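Local coordinates for COG1633: Uncharacterized conserved protein (Magnetospirillum magnetotacticum, PDB 2OH3) that probably binds metal ions within a rubrerythrin-like four-helix bundle of the ferritin superfamily and carries zinc in this crystal, its precise role being unknown, at residues T18-A21 / E22-E26; M46-F49 / S50-H53; G54-I57 / K58-R62; P67-S71 / W72-W76. All blocks are in the same frame, centred on the assembly; numbering follows the deposited sequence. Where two conformers were deposited one is given.

Contact 1: residues T18-A21 / E22-E26; sequences TEAA and ERYVE
A local i to i+4 salt bridge on helix 6-33, E19 to R23, is part of a four-residue charge network. The fold is the four-helix bundle of the rubrerythrin family. E19 CG is anti to the backbone N (chi1 172°) and the chain bends at chi2, which swings the carboxylate up the helix to R23. E19 OE1 lies 3.2 Å from R23 NH1, at the edge of the guanidinium. The bond is weak, its N-H well off line; the carboxylate and guanidinium planes are 51° apart. NH1 of R23 also reaches E22 OE1 at 3.3 Å, on the anti side of that carboxylate. E26 meets the other side of the group: its OE1 is 3.0 Å from R23 NE, in the guanidinium plane, and weak bonds link R23 NH2 to both E26 oxygens. Y24 turns to a different side of the helix. Its CD2 packs 4.2 Å from A20 CB, while its hydroxyl bonds to the zinc ligand E105. E19 OE2 has a salt bridge to R75 of the second subunit, and E26 OE1 bonds to S71 of that subunit. The three carboxylates probably more than balance R23, and R75 of that subunit, also close to R23, brings a second positive charge. E19 OE1 and E22 OE1, 4.2 Å apart, probably tolerate each other because R23 lies close to both.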
loop_
_atom_site.group_PDB
_atom_site.type_symbol
_atom_site.label_atom_id
_atom_site.label_comp_id
_atom_site.label_asym_id
_atom_site.label_seq_id
_atom_site.Cartn_x
_atom_site.Cartn_y
_atom_site.Cartn_z
ATOM N N THR A 18 6.198 7.483 8.299
ATOM C CA THR A 18 6.781 7.382 6.974
ATOM C C THR A 18 5.677 7.254 5.898
ATOM O O THR A 18 5.683 7.951 4.872
ATOM C CB THR A 18 7.751 6.179 6.925
ATOM O OG1 THR A 18 8.733 6.351 7.953
ATOM C CG2 THR A 18 8.466 6.084 5.596
ATOM N N GLU A 19 4.711 6.386 6.168
ATOM C CA GLU A 19 3.591 6.211 5.275
ATOM C C GLU A 19 2.813 7.521 5.140
ATOM O O GLU A 19 2.574 7.947 4.038
ATOM C CB GLU A 19 2.688 5.051 5.733
ATOM C CG GLU A 19 1.387 4.933 4.949
ATOM C CD GLU A 19 1.531 4.294 3.562
ATOM O OE1 GLU A 19 2.652 4.062 3.085
ATOM O OE2 GLU A 19 0.491 3.971 2.929
ATOM N N ALA A 20 2.424 8.162 6.238
ATOM C CA ALA A 20 1.659 9.410 6.166
ATOM C C ALA A 20 2.365 10.489 5.354
ATOM O O ALA A 20 1.752 11.143 4.522
ATOM C CB ALA A 20 1.328 9.937 7.532
ATOM N N ALA A 21 3.650 10.694 5.588
ATOM C CA ALA A 21 4.389 11.662 4.806
ATOM C C ALA A 21 4.304 11.433 3.311
ATOM O O ALA A 21 4.146 12.392 2.569
ATOM C CB ALA A 21 5.857 11.703 5.221
ATOM N N GLU A 22 4.509 10.203 2.862
ATOM C CA GLU A 22 4.404 9.874 1.454
ATOM C C GLU A 22 3.017 10.074 0.896
ATOM O O GLU A 22 2.867 10.533 -0.224
ATOM C CB GLU A 22 4.738 8.399 1.199
ATOM C CG GLU A 22 6.191 8.085 1.277
ATOM C CD GLU A 22 6.443 6.585 1.241
ATOM O OE1 GLU A 22 5.586 5.842 0.658
ATOM O OE2 GLU A 22 7.517 6.186 1.780
ATOM N N ARG A 23 2.009 9.663 1.642
ATOM C CA ARG A 23 0.632 9.715 1.138
ATOM C C ARG A 23 0.106 11.150 1.033
ATOM O O ARG A 23 -0.627 11.498 0.103
ATOM C CB ARG A 23 -0.304 8.944 2.039
ATOM C CG ARG A 23 -0.082 7.416 2.132
ATOM C CD ARG A 23 -0.506 6.646 0.925
ATOM N NE ARG A 23 0.338 6.900 -0.230
ATOM C CZ ARG A 23 1.627 6.604 -0.353
ATOM N NH1 ARG A 23 2.313 5.991 0.590
ATOM N NH2 ARG A 23 2.251 6.919 -1.473
ATOM N N TYR A 24 0.408 11.936 2.053
ATOM C CA TYR A 24 0.125 13.383 2.034
ATOM C C TYR A 24 0.862 14.200 0.984
ATOM O O TYR A 24 0.264 15.093 0.430
ATOM C CB TYR A 24 0.336 13.975 3.406
ATOM C CG TYR A 24 -0.825 13.738 4.354
ATOM C CD1 TYR A 24 -2.081 14.244 4.062
ATOM C CD2 TYR A 24 -0.651 13.078 5.554
ATOM C CE1 TYR A 24 -3.152 14.048 4.903
ATOM C CE2 TYR A 24 -1.703 12.926 6.446
ATOM C CZ TYR A 24 -2.969 13.384 6.080
ATOM O OH TYR A 24 -4.052 13.259 6.899
ATOM N N VAL A 25 2.156 13.940 0.721
ATOM C CA VAL A 25 2.837 14.613 -0.367
ATOM C C VAL A 25 2.119 14.340 -1.661
ATOM O O VAL A 25 1.869 15.237 -2.462
ATOM C CB VAL A 25 4.295 14.193 -0.477
ATOM C CG1 VAL A 25 4.899 14.659 -1.785
ATOM C CG2 VAL A 25 5.097 14.780 0.696
ATOM N N GLU A 26 1.755 13.084 -1.853
ATOM C CA GLU A 26 1.034 12.611 -3.030
ATOM C C GLU A 26 -0.309 13.321 -3.196
ATOM O O GLU A 26 -0.617 13.830 -4.270
ATOM C CB GLU A 26 0.920 11.082 -2.885
ATOM C CG GLU A 26 0.282 10.348 -3.939
ATOM C CD GLU A 26 0.481 8.829 -3.732
ATOM O OE1 GLU A 26 -0.240 8.249 -2.892
ATOM O OE2 GLU A 26 1.375 8.231 -4.388
#

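Contact 2: residues M46-F49 / S50-H53; sequences MARF and STLH
F49 and H53 lie side by side on helix 37-61, one turn apart and pointing the same way. Their rings are near parallel, with planes at 25°, but slid so that they barely overlap; the centroids are 5.1 Å apart. The closer aromatic contact is CH-pi. CB of H53 sits over the face of the F49 ring, 3.8 Å from CE1, and CZ of F49 lies over one face of the imidazole. CG of F49 is anti to its backbone N (chi1 169°), which carries the ring forward along the helix to meet H53.

On the exposed side, L52 CD2 packs against the R48 guanidinium, over one face but offset toward the rim, 3.5 Å from NH2. The bend of R48 at chi2 puts the group there. R48 NH1 also passes 3.7 Å from T51 CG2.

Along the helix, H53 N bonds to F49 O at 2.8 Å and S50 N to M46 O at 3.0 Å. One water joins the side chains of R48 and T51, 3.2 Å from R48 NH1 and 3.0 Å from T51 OG1.

Towards helix 6-33, H53 ND1 bonds to the E17 carboxylate and S50 OG, in the conformer given, to the E17 backbone O, while A47 and M46 pack on Y24. Towards helix 122-148, F49 meets H138 edge-to-face and touches E135, two of the zinc ligands, while H53 meets F131 edge-to-face.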
loop_
_atom_site.group_PDB
_atom_site.type_symbol
_atom_site.label_atom_id
_atom_site.label_comp_id
_atom_site.label_asym_id
_atom_site.label_seq_id
_atom_site.Cartn_x
_atom_site.Cartn_y
_atom_site.Cartn_z
HETATM N N MSE A 46 0.218 18.602 6.920
HETATM C CA MSE A 46 0.186 17.250 7.460
HETATM C C MSE A 46 1.464 16.473 7.142
HETATM O O MSE A 46 1.958 15.743 7.999
HETATM C CB MSE A 46 -1.037 16.491 6.932
HETATM C CG MSE A 46 -2.472 16.922 7.417
HETATM SE SE MSE A 46 -2.722 16.749 9.382
HETATM C CE MSE A 46 -2.217 15.313 9.622
ATOM N N ALA A 47 1.971 16.606 5.920
ATOM C CA ALA A 47 3.178 15.913 5.507
ATOM C C ALA A 47 4.339 16.445 6.356
ATOM O O ALA A 47 5.257 15.709 6.684
ATOM C CB ALA A 47 3.474 16.149 4.033
ATOM N N ARG A 48 4.292 17.728 6.660
ATOM C CA ARG A 48 5.351 18.332 7.468
ATOM C C ARG A 48 5.289 17.866 8.902
ATOM O O ARG A 48 6.319 17.630 9.506
ATOM C CB ARG A 48 5.295 19.858 7.382
ATOM C CG ARG A 48 6.343 20.557 8.241
ATOM C CD ARG A 48 7.708 20.269 7.742
ATOM N NE ARG A 48 8.702 20.941 8.574
ATOM C CZ ARG A 48 9.952 20.519 8.743
ATOM N NH1 ARG A 48 10.390 19.404 8.140
ATOM N NH2 ARG A 48 10.773 21.212 9.535
ATOM N N PHE A 49 4.082 17.740 9.458
ATOM C CA PHE A 49 3.914 17.191 10.788
ATOM C C PHE A 49 4.517 15.768 10.803
ATOM O O PHE A 49 5.220 15.393 11.772
ATOM C CB PHE A 49 2.422 17.165 11.203
ATOM C CG PHE A 49 2.166 16.361 12.455
ATOM C CD1 PHE A 49 2.042 14.978 12.400
ATOM C CD2 PHE A 49 2.089 16.975 13.684
ATOM C CE1 PHE A 49 1.818 14.213 13.567
ATOM C CE2 PHE A 49 1.886 16.214 14.863
ATOM C CZ PHE A 49 1.745 14.837 14.791
ATOM N N SER A 50 4.247 14.965 9.757
ATOM C CA SER A 50 4.802 13.601 9.702
ATOM C C SER A 50 6.314 13.574 9.845
ATOM O O SER A 50 6.841 12.806 10.608
ATOM C CB SER A 50 4.474 12.897 8.403
ATOM O OG SER A 50 5.247 11.717 8.322
ATOM N N THR A 51 6.999 14.399 9.081
ATOM C CA THR A 51 8.432 14.488 9.127
ATOM C C THR A 51 8.944 14.840 10.510
ATOM O O THR A 51 9.877 14.200 11.004
ATOM C CB THR A 51 8.899 15.529 8.132
ATOM O OG1 THR A 51 8.458 15.112 6.838
ATOM C CG2 THR A 51 10.386 15.684 8.166
ATOM N N LEU A 52 8.343 15.861 11.118
ATOM C CA LEU A 52 8.744 16.325 12.442
ATOM C C LEU A 52 8.526 15.275 13.515
ATOM O O LEU A 52 9.415 14.988 14.319
ATOM C CB LEU A 52 7.987 17.606 12.808
ATOM C CG LEU A 52 8.380 18.846 12.018
ATOM C CD1 LEU A 52 7.473 19.984 12.387
ATOM C CD2 LEU A 52 9.829 19.229 12.284
ATOM N N HIS A 53 7.338 14.696 13.503
ATOM C CA HIS A 53 6.957 13.643 14.422
ATOM C C HIS A 53 7.745 12.342 14.208
ATOM O O HIS A 53 8.239 11.728 15.156
ATOM C CB HIS A 53 5.437 13.337 14.294
ATOM C CG HIS A 53 4.870 12.660 15.501
ATOM N ND1 HIS A 53 4.172 11.469 15.448
ATOM C CD2 HIS A 53 4.942 12.998 16.817
ATOM C CE1 HIS A 53 3.827 11.112 16.677
ATOM N NE2 HIS A 53 4.276 12.023 17.524
HETATM O O HOH W 1 9.323 17.782 5.653
#

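Contact 3: residues G54-I57 / K58-R62; sequences GDEI and KQRSR
G54 O takes the backbone N-H of K58 at 2.9 Å, a regular i to i+4 bond in the last turns of helix 37-61, one of the four helices of the ferritin-like bundle. The K58 side chain covers the same carbonyl, with CG 3.2 Å from G54 O. K58 CG is anti to its carbonyl carbon (chi1 -77°), and the chain beyond is extended, so it runs back along the helix over G54 and towards D55. Its ammonium does not reach the D55 carboxylate: D55 OD1 and K58 NZ are 4.5 Å apart. One water spans the pair, donating to D55 OD1 at 3.1 Å and accepting from K58 NZ at 3.2 Å. E56 and R60 are likewise near but unbridged: in the E56 conformer given, OE1 is 4.4 Å from R60 NH2. Any attraction in either pair is probably modest. I57 is buried and packs on A13, I14 and E17 of helix 6-33 and on F131 of helix 122-148. R60 leans on R126 and L127 of the latter helix, and its NH1 has a long, weak ion pair with E123. The helical bonding weakens at S61, whose N makes only a weak bond to I57 O. There the side chain turns back between its backbone N and carbonyl carbon (chi1 64°), and, in the conformer given, S61 OG donates to K58 O at 2.9 Å.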
loop_
_atom_site.group_PDB
_atom_site.type_symbol
_atom_site.label_atom_id
_atom_site.label_comp_id
_atom_site.label_asym_id
_atom_site.label_seq_id
_atom_site.Cartn_x
_atom_site.Cartn_y
_atom_site.Cartn_z
ATOM N N GLY A 54 7.842 11.925 12.958
ATOM C CA GLY A 54 8.692 10.810 12.598
ATOM C C GLY A 54 10.106 10.968 13.107
ATOM O O GLY A 54 10.712 9.987 13.539
ATOM N N ASP A 55 10.653 12.179 13.031
ATOM C CA ASP A 55 12.023 12.425 13.485
ATOM C C ASP A 55 12.135 12.210 15.003
ATOM O O ASP A 55 13.108 11.628 15.481
ATOM C CB ASP A 55 12.504 13.830 13.101
ATOM C CG ASP A 55 12.859 13.960 11.600
ATOM O OD1 ASP A 55 13.038 12.941 10.885
ATOM O OD2 ASP A 55 12.955 15.111 11.143
ATOM N N GLU A 56 11.110 12.658 15.730
ATOM C CA GLU A 56 11.028 12.437 17.173
ATOM C C GLU A 56 11.018 10.949 17.497
ATOM O O GLU A 56 11.751 10.502 18.379
ATOM C CB GLU A 56 9.785 13.120 17.773
ATOM C CG GLU A 56 10.081 14.448 18.476
ATOM C CD GLU A 56 8.861 15.014 19.188
ATOM O OE1 GLU A 56 8.358 14.348 20.117
ATOM O OE2 GLU A 56 8.394 16.120 18.820
ATOM N N ILE A 57 10.185 10.191 16.784
ATOM C CA ILE A 57 10.074 8.756 16.993
ATOM C C ILE A 57 11.393 8.063 16.642
ATOM O O ILE A 57 11.808 7.139 17.334
ATOM C CB ILE A 57 8.867 8.163 16.218
ATOM C CG1 ILE A 57 7.593 8.815 16.704
ATOM C CG2 ILE A 57 8.758 6.671 16.441
ATOM C CD1 ILE A 57 6.465 8.712 15.733
ATOM N N LYS A 58 12.072 8.540 15.601
ATOM C CA LYS A 58 13.366 7.984 15.200
ATOM C C LYS A 58 14.449 8.174 16.271
ATOM O O LYS A 58 15.277 7.273 16.497
ATOM C CB LYS A 58 13.818 8.582 13.874
ATOM C CG LYS A 58 13.053 7.954 12.686
ATOM C CD LYS A 58 13.228 8.738 11.364
ATOM C CE LYS A 58 12.338 8.165 10.241
ATOM N NZ LYS A 58 12.607 8.865 8.947
ATOM N N GLN A 59 14.442 9.340 16.920
ATOM C CA GLN A 59 15.352 9.584 18.030
ATOM C C GLN A 59 15.071 8.576 19.153
ATOM O O GLN A 59 15.984 7.948 19.650
ATOM C CB GLN A 59 15.292 11.041 18.502
ATOM C CG GLN A 59 16.287 11.947 17.762
ATOM C CD GLN A 59 17.722 11.798 18.261
ATOM O OE1 GLN A 59 18.619 11.398 17.508
ATOM N NE2 GLN A 59 17.949 12.114 19.537
ATOM N N ARG A 60 13.812 8.372 19.504
ATOM C CA ARG A 60 13.466 7.372 20.533
ATOM C C ARG A 60 13.960 5.947 20.194
ATOM O O ARG A 60 14.456 5.187 21.061
ATOM C CB ARG A 60 11.938 7.340 20.745
ATOM C CG ARG A 60 11.356 8.623 21.246
ATOM C CD ARG A 60 9.844 8.470 21.518
ATOM N NE ARG A 60 9.288 9.763 21.921
ATOM C CZ ARG A 60 9.421 10.306 23.121
ATOM N NH1 ARG A 60 10.063 9.665 24.095
ATOM N NH2 ARG A 60 8.902 11.496 23.365
ATOM N N SER A 61 13.870 5.611 18.911
ATOM C CA SER A 61 14.040 4.236 18.475
ATOM C C SER A 61 15.486 3.835 18.334
ATOM O O SER A 61 15.762 2.644 18.188
ATOM C CB SER A 61 13.313 3.997 17.158
ATOM O OG SER A 61 13.899 4.788 16.152
ATOM N N ARG A 62 16.401 4.803 18.403
ATOM C CA ARG A 62 17.824 4.499 18.379
ATOM C C ARG A 62 18.220 3.586 19.538
ATOM O O ARG A 62 19.203 2.893 19.475
ATOM C CB ARG A 62 18.649 5.770 18.502
ATOM C CG ARG A 62 18.589 6.715 17.346
ATOM C CD ARG A 62 19.203 8.083 17.733
ATOM N NE ARG A 62 20.602 7.987 18.154
HETATM O O HOH W 2 10.703 11.358 9.513
#

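Contact 4: residues P67-S71 / W72-W76; sequences PKLMS and WQYRW
Two short hydrogen bonds join M70 and Q73 across a type I beta turn. M70 N donates to Q73 OE1 at 2.8 Å and nearly straight, while Q73 N donates to M70 O, also at 2.8 Å, from above the carbonyl plane. The extended Q73 side chain lies back across L69 and M70 to make the first bond. S71 O, the next carbonyl, accepts R75 N at 2.9 Å, nearly end-on to the C=O, and Y74 N at 3.2 Å from above its plane.

M70 CB sits over the face of the W72 six-membered ring, 3.5 Å from CZ2; in the conformer given, the selenium of this selenomethionine adds an oblique Met-aromatic contact. W72 CG stands between its backbone N and carbonyl carbon (chi1 47°), which turns the indole back beside M70. Y74 puts one ring face under S71 O, and its edge meets L69 CB, 4.0 Å from CD2. R75 lays a guanidinium face against S71 CB, and its NH1 has a salt bridge to E19 of the second subunit; S71 OG bonds to E26 of that subunit.

The turn lies between helices 37-61 and 94-118 and rests on helix 6-33, where Q73 packs on H12 and Y74 on A15. W72 meets H89 and packs on M30, both of the second subunit. W76 then runs in between helices 6-33 and 94-118, meeting Y24 and Y100 edge-to-face.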
loop_
_atom_site.group_PDB
_atom_site.type_symbol
_atom_site.label_atom_id
_atom_site.label_comp_id
_atom_site.label_asym_id
_atom_site.label_seq_id
_atom_site.Cartn_x
_atom_site.Cartn_y
_atom_site.Cartn_z
ATOM N N PRO A 67 11.501 -4.324 15.220
ATOM C CA PRO A 67 11.103 -5.370 14.292
ATOM C C PRO A 67 10.702 -4.766 12.964
ATOM O O PRO A 67 10.200 -3.638 12.910
ATOM C CB PRO A 67 9.908 -6.043 14.995
ATOM C CG PRO A 67 9.329 -4.995 15.879
ATOM C CD PRO A 67 10.462 -4.047 16.235
ATOM N N LYS A 68 10.976 -5.504 11.901
ATOM C CA LYS A 68 10.485 -5.185 10.571
ATOM C C LYS A 68 9.008 -5.591 10.552
ATOM O O LYS A 68 8.664 -6.717 10.905
ATOM C CB LYS A 68 11.290 -5.966 9.507
ATOM C CG LYS A 68 10.814 -5.767 8.058
ATOM C CD LYS A 68 11.684 -6.536 7.063
ATOM N N LEU A 69 8.150 -4.652 10.181
ATOM C CA LEU A 69 6.705 -4.846 10.106
ATOM C C LEU A 69 6.287 -5.236 8.700
ATOM O O LEU A 69 6.976 -4.922 7.730
ATOM C CB LEU A 69 5.993 -3.532 10.424
ATOM C CG LEU A 69 6.254 -2.907 11.774
ATOM C CD1 LEU A 69 5.277 -1.766 11.926
ATOM C CD2 LEU A 69 6.079 -3.923 12.877
HETATM N N MSE A 70 5.142 -5.897 8.606
HETATM C CA MSE A 70 4.545 -6.233 7.318
HETATM C C MSE A 70 3.739 -5.041 6.814
HETATM O O MSE A 70 3.157 -4.312 7.603
HETATM C CB MSE A 70 3.640 -7.447 7.466
HETATM C CG MSE A 70 4.341 -8.688 8.028
HETATM SE SE MSE A 70 5.685 -9.431 6.869
HETATM C CE MSE A 70 7.216 -8.526 7.404
ATOM N N SER A 71 3.722 -4.847 5.495
ATOM C CA SER A 71 3.053 -3.718 4.866
ATOM C C SER A 71 1.633 -3.468 5.368
ATOM O O SER A 71 1.251 -2.313 5.541
ATOM C CB SER A 71 3.047 -3.887 3.350
ATOM O OG SER A 71 2.545 -5.153 2.969
ATOM N N TRP A 72 0.849 -4.528 5.589
ATOM C CA TRP A 72 -0.547 -4.345 6.006
ATOM C C TRP A 72 -0.634 -3.804 7.425
ATOM O O TRP A 72 -1.651 -3.254 7.788
ATOM C CB TRP A 72 -1.414 -5.615 5.840
ATOM C CG TRP A 72 -0.770 -6.823 6.366
ATOM C CD1 TRP A 72 -0.813 -7.314 7.647
ATOM C CD2 TRP A 72 0.080 -7.675 5.633
ATOM N NE1 TRP A 72 -0.027 -8.450 7.738
ATOM C CE2 TRP A 72 0.527 -8.680 6.504
ATOM C CE3 TRP A 72 0.519 -7.675 4.313
ATOM C CZ2 TRP A 72 1.381 -9.671 6.088
ATOM C CZ3 TRP A 72 1.357 -8.655 3.902
ATOM C CH2 TRP A 72 1.781 -9.637 4.763
ATOM N N GLN A 73 0.438 -3.881 8.208
ATOM C CA GLN A 73 0.420 -3.292 9.546
ATOM C C GLN A 73 0.469 -1.774 9.576
ATOM O O GLN A 73 0.271 -1.179 10.634
ATOM C CB GLN A 73 1.573 -3.840 10.401
ATOM C CG GLN A 73 1.601 -5.348 10.462
ATOM C CD GLN A 73 2.636 -5.886 11.418
ATOM O OE1 GLN A 73 3.697 -6.314 11.004
ATOM N NE2 GLN A 73 2.321 -5.880 12.706
ATOM N N TYR A 74 0.795 -1.119 8.468
ATOM C CA TYR A 74 0.988 0.333 8.542
ATOM C C TYR A 74 0.519 1.094 7.302
ATOM O O TYR A 74 0.257 2.265 7.412
ATOM C CB TYR A 74 2.459 0.689 8.897
ATOM C CG TYR A 74 3.422 0.229 7.817
ATOM C CD1 TYR A 74 3.600 0.994 6.667
ATOM C CD2 TYR A 74 4.093 -1.007 7.897
ATOM C CE1 TYR A 74 4.407 0.577 5.659
ATOM C CE2 TYR A 74 4.947 -1.419 6.859
ATOM C CZ TYR A 74 5.077 -0.600 5.752
ATOM O OH TYR A 74 5.864 -0.920 4.694
ATOM N N ARG A 75 0.429 0.450 6.139
ATOM C CA ARG A 75 -0.020 1.153 4.922
ATOM C C ARG A 75 -1.444 1.711 5.057
ATOM O O ARG A 75 -2.329 1.070 5.608
ATOM C CB ARG A 75 0.033 0.256 3.707
ATOM C CG ARG A 75 1.391 0.076 3.118
ATOM C CD ARG A 75 1.284 -0.736 1.877
ATOM N NE ARG A 75 2.534 -0.710 1.133
ATOM C CZ ARG A 75 2.679 -1.210 -0.075
ATOM N NH1 ARG A 75 1.699 -1.870 -0.633
ATOM N NH2 ARG A 75 3.848 -1.130 -0.689
ATOM N N TRP A 76 -1.676 2.891 4.498
ATOM C CA TRP A 76 -3.047 3.346 4.270
ATOM C C TRP A 76 -3.832 2.344 3.446
ATOM O O TRP A 76 -3.277 1.645 2.574
ATOM C CB TRP A 76 -3.047 4.708 3.575
ATOM C CG TRP A 76 -2.619 5.835 4.450
ATOM C CD1 TRP A 76 -1.825 5.774 5.582
ATOM C CD2 TRP A 76 -2.897 7.222 4.243
ATOM N NE1 TRP A 76 -1.632 7.042 6.091
ATOM C CE2 TRP A 76 -2.260 7.945 5.277
ATOM C CE3 TRP A 76 -3.636 7.922 3.291
ATOM C CZ2 TRP A 76 -2.367 9.319 5.401
ATOM C CZ3 TRP A 76 -3.742 9.297 3.413
ATOM C CH2 TRP A 76 -3.106 9.977 4.465
#

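Contact 1 is the hub. It touches contact 2 across helices 6-33 and 37-61, where Y24 CB lies 3.9 Å from A47 CB and Y24 CE2 lies 3.7 Å from M46 CB. It touches contact 4 through the 2.9 Å probable hydrogen bond from W76 N to E19 OE2. Contacts 1 and 2 both come close to the zinc held by E105, E135 and H138: the side chains of M46 and Y24 come within about 4 and 5 Å of it. Contact 3 continues helix 37-61 from contact 2; the I57 side chain is about 10 Å from the metal. Contact 4 is about 13 Å from it at Y74. Contacts 1 and 4 both meet the second subunit.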